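Local coordinates for epimerase domain-containing protein (Bacillus cereus HuA2-4, PDB 6ZLK), which probably interconverts UDP-glucuronic acid and UDP-galacturonic acid by NAD-dependent epimerisation at C4 of the sugar, at residues R192-M197 / A305-I310. Sequence-based numbering, arbitrary orientation.
Sequences RLIKQM and AEYDYI. With UGA (uridine-5'-diphosphate-glucuronic acid), chain F.
The Y307 ring meets I194 CG2 obliquely through CD2 (3.9 Å) and has D308 OD1 at its edge, in its plane, while the R192 guanidinium takes uracil O4 of UGA at its edge and in its plane. That last contact is a nearly straight hydrogen bond from NE to O4 (2.8 Å, 176°); a bend at chi3 (47°) turns the guanidinium, whose NH2 bonds to T204 OG1. No hydrogen bond links 192-197 to 305-310, and I194 carries the packing with two branches. Its CG2, anti to the backbone N, touches CB of I310 at 3.6 Å. Its CD1 reaches CG of E306 at 3.7 Å. The axes of 192-197 and 305-310 cross at -58° and approach to 9.8 Å; the segments lie on helices 189-198 and 299-313, joining the last helix of this epimerase/dehydratase-family chain to the substrate-binding region beside its NAD-binding Rossmann fold. R192, on another side of the same helix as I194, reaches the uracil. The aliphatic part of E306 lies against I194, and its carboxylate accepts a hydrogen bond at OE1 from G181 N. I310 CG2 sits 4.0 Å from K195 N, whereas the K195 ammonium leads away to a salt bridge with E199. L257 of helix 250-261 also packs on I194.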
# COMPACT_ATOMS: atom_id res chain seq x y z
N ARG A 192 22.89 -13.13 -12.52
CA ARG A 192 22.56 -13.64 -13.88
C ARG A 192 23.69 -13.36 -14.85
O ARG A 192 24.04 -14.29 -15.63
CB ARG A 192 21.21 -13.11 -14.40
CG ARG A 192 20.02 -13.61 -13.60
CD ARG A 192 18.70 -12.91 -13.92
NE ARG A 192 18.48 -12.80 -15.36
CZ ARG A 192 17.96 -13.76 -16.11
NH1 ARG A 192 17.52 -14.87 -15.53
NH2 ARG A 192 17.89 -13.62 -17.43
N LEU A 193 24.14 -12.12 -14.94
CA LEU A 193 25.11 -11.67 -15.95
C LEU A 193 26.43 -12.39 -15.73
O LEU A 193 27.04 -12.77 -16.70
CB LEU A 193 25.29 -10.15 -15.86
CG LEU A 193 24.06 -9.38 -16.31
CD1 LEU A 193 24.26 -7.90 -15.99
CD2 LEU A 193 23.83 -9.54 -17.81
N ILE A 194 26.87 -12.53 -14.48
CA ILE A 194 28.18 -13.19 -14.22
C ILE A 194 28.05 -14.66 -14.59
O ILE A 194 29.00 -15.18 -15.22
CB ILE A 194 28.63 -12.96 -12.77
CG1 ILE A 194 28.94 -11.50 -12.48
CG2 ILE A 194 29.81 -13.87 -12.45
CD1 ILE A 194 28.91 -11.16 -10.98
N LYS A 195 26.95 -15.29 -14.24
CA LYS A 195 26.69 -16.71 -14.52
C LYS A 195 26.72 -16.87 -16.05
O LYS A 195 27.41 -17.80 -16.55
CB LYS A 195 25.36 -17.19 -13.92
CG LYS A 195 25.06 -18.67 -14.12
CD LYS A 195 23.72 -19.07 -13.57
CE LYS A 195 23.54 -20.56 -13.50
NZ LYS A 195 23.49 -21.11 -14.86
N GLN A 196 26.00 -16.01 -16.79
CA GLN A 196 25.98 -16.07 -18.26
C GLN A 196 27.41 -15.88 -18.76
O GLN A 196 27.79 -16.62 -19.69
CB GLN A 196 24.99 -15.05 -18.83
CG GLN A 196 23.55 -15.38 -18.50
CD GLN A 196 22.65 -14.16 -18.57
OE1 GLN A 196 23.11 -13.04 -18.81
NE2 GLN A 196 21.38 -14.39 -18.30
N MET A 197 28.15 -14.89 -18.26
CA MET A 197 29.52 -14.61 -18.75
C MET A 197 30.41 -15.83 -18.51
O MET A 197 31.15 -16.20 -19.47
CB MET A 197 30.11 -13.40 -18.04
CG MET A 197 31.44 -12.97 -18.60
SD MET A 197 31.92 -11.34 -17.99
CE MET A 197 30.56 -10.30 -18.53
N ALA A 305 34.45 -9.65 -5.88
CA ALA A 305 33.96 -10.55 -4.84
C ALA A 305 32.83 -11.36 -5.44
O ALA A 305 32.78 -12.57 -5.23
CB ALA A 305 33.49 -9.79 -3.64
N GLU A 306 31.85 -10.68 -6.04
CA GLU A 306 30.69 -11.42 -6.56
C GLU A 306 31.16 -12.37 -7.68
O GLU A 306 30.60 -13.49 -7.69
CB GLU A 306 29.54 -10.50 -6.99
CG GLU A 306 28.30 -11.34 -7.31
CD GLU A 306 26.96 -10.62 -7.46
OE1 GLU A 306 26.90 -9.39 -7.16
OE2 GLU A 306 25.98 -11.28 -7.93
N TYR A 307 32.07 -11.97 -8.55
CA TYR A 307 32.59 -12.83 -9.63
C TYR A 307 33.15 -14.10 -8.98
O TYR A 307 32.77 -15.19 -9.37
CB TYR A 307 33.61 -12.02 -10.44
CG TYR A 307 34.17 -12.85 -11.55
CD1 TYR A 307 35.25 -13.66 -11.31
CD2 TYR A 307 33.54 -12.90 -12.77
CE1 TYR A 307 35.76 -14.46 -12.32
CE2 TYR A 307 34.03 -13.69 -13.79
CZ TYR A 307 35.14 -14.48 -13.56
OH TYR A 307 35.65 -15.25 -14.56
N ASP A 308 33.99 -13.94 -7.95
CA ASP A 308 34.63 -15.14 -7.33
C ASP A 308 33.56 -16.01 -6.68
O ASP A 308 33.63 -17.25 -6.73
CB ASP A 308 35.76 -14.73 -6.40
CG ASP A 308 37.07 -14.37 -7.10
OD1 ASP A 308 37.19 -14.64 -8.29
OD2 ASP A 308 37.91 -13.75 -6.44
N TYR A 309 32.54 -15.43 -6.05
CA TYR A 309 31.47 -16.19 -5.38
C TYR A 309 30.69 -17.00 -6.41
O TYR A 309 30.46 -18.19 -6.22
CB TYR A 309 30.55 -15.21 -4.64
CG TYR A 309 29.25 -15.86 -4.25
CD1 TYR A 309 29.16 -16.69 -3.13
CD2 TYR A 309 28.13 -15.71 -5.04
CE1 TYR A 309 27.98 -17.34 -2.81
CE2 TYR A 309 26.95 -16.38 -4.76
CZ TYR A 309 26.88 -17.20 -3.65
OH TYR A 309 25.69 -17.81 -3.41
N ILE A 310 30.36 -16.39 -7.56
CA ILE A 310 29.51 -17.06 -8.60
C ILE A 310 30.38 -18.14 -9.27
O ILE A 310 29.86 -19.24 -9.55
CB ILE A 310 28.99 -16.03 -9.63
CG1 ILE A 310 28.07 -14.96 -9.01
CG2 ILE A 310 28.27 -16.73 -10.76
CD1 ILE A 310 26.80 -15.46 -8.43
C1' UGA F . 16.78 -4.96 -6.68
C2' UGA F . 16.15 -6.12 -5.92
O2' UGA F . 15.86 -7.15 -6.86
C3' UGA F . 14.89 -5.73 -5.19
O3' UGA F . 14.54 -6.81 -4.32
C4' UGA F . 15.06 -4.45 -4.40
O4' UGA F . 13.77 -4.05 -3.89
C5' UGA F . 15.64 -3.34 -5.30
O5' UGA F . 16.86 -3.80 -5.88
C6' UGA F . 15.92 -1.99 -4.63
O'P UGA F . 15.17 -1.55 -3.79
O'Q UGA F . 16.87 -1.34 -5.00
PB UGA F . 16.67 -4.11 -9.16
O1B UGA F . 17.20 -2.75 -8.97
O2B UGA F . 15.66 -4.41 -10.21
O3B UGA F . 16.02 -4.78 -7.86
O3A UGA F . 17.94 -5.06 -9.31
PA UGA F . 18.50 -6.09 -10.39
O1A UGA F . 17.57 -7.23 -10.46
O2A UGA F . 19.92 -6.31 -10.06
O5D UGA F . 18.38 -5.26 -11.77
C5D UGA F . 19.11 -4.08 -12.02
C4D UGA F . 18.95 -3.74 -13.48
O4D UGA F . 19.42 -4.83 -14.30
C3D UGA F . 17.51 -3.46 -13.92
O3D UGA F . 17.58 -2.22 -14.62
C2D UGA F . 17.15 -4.64 -14.84
O2D UGA F . 16.48 -4.18 -16.00
C1D UGA F . 18.51 -5.11 -15.34
N1 UGA F . 18.58 -6.55 -15.64
C6 UGA F . 18.25 -7.49 -14.72
C2 UGA F . 19.15 -6.88 -16.87
O2 UGA F . 19.44 -6.06 -17.73
N3 UGA F . 19.34 -8.21 -17.05
C4 UGA F . 19.03 -9.22 -16.17
O4 UGA F . 19.24 -10.38 -16.51
C5 UGA F . 18.43 -8.80 -14.93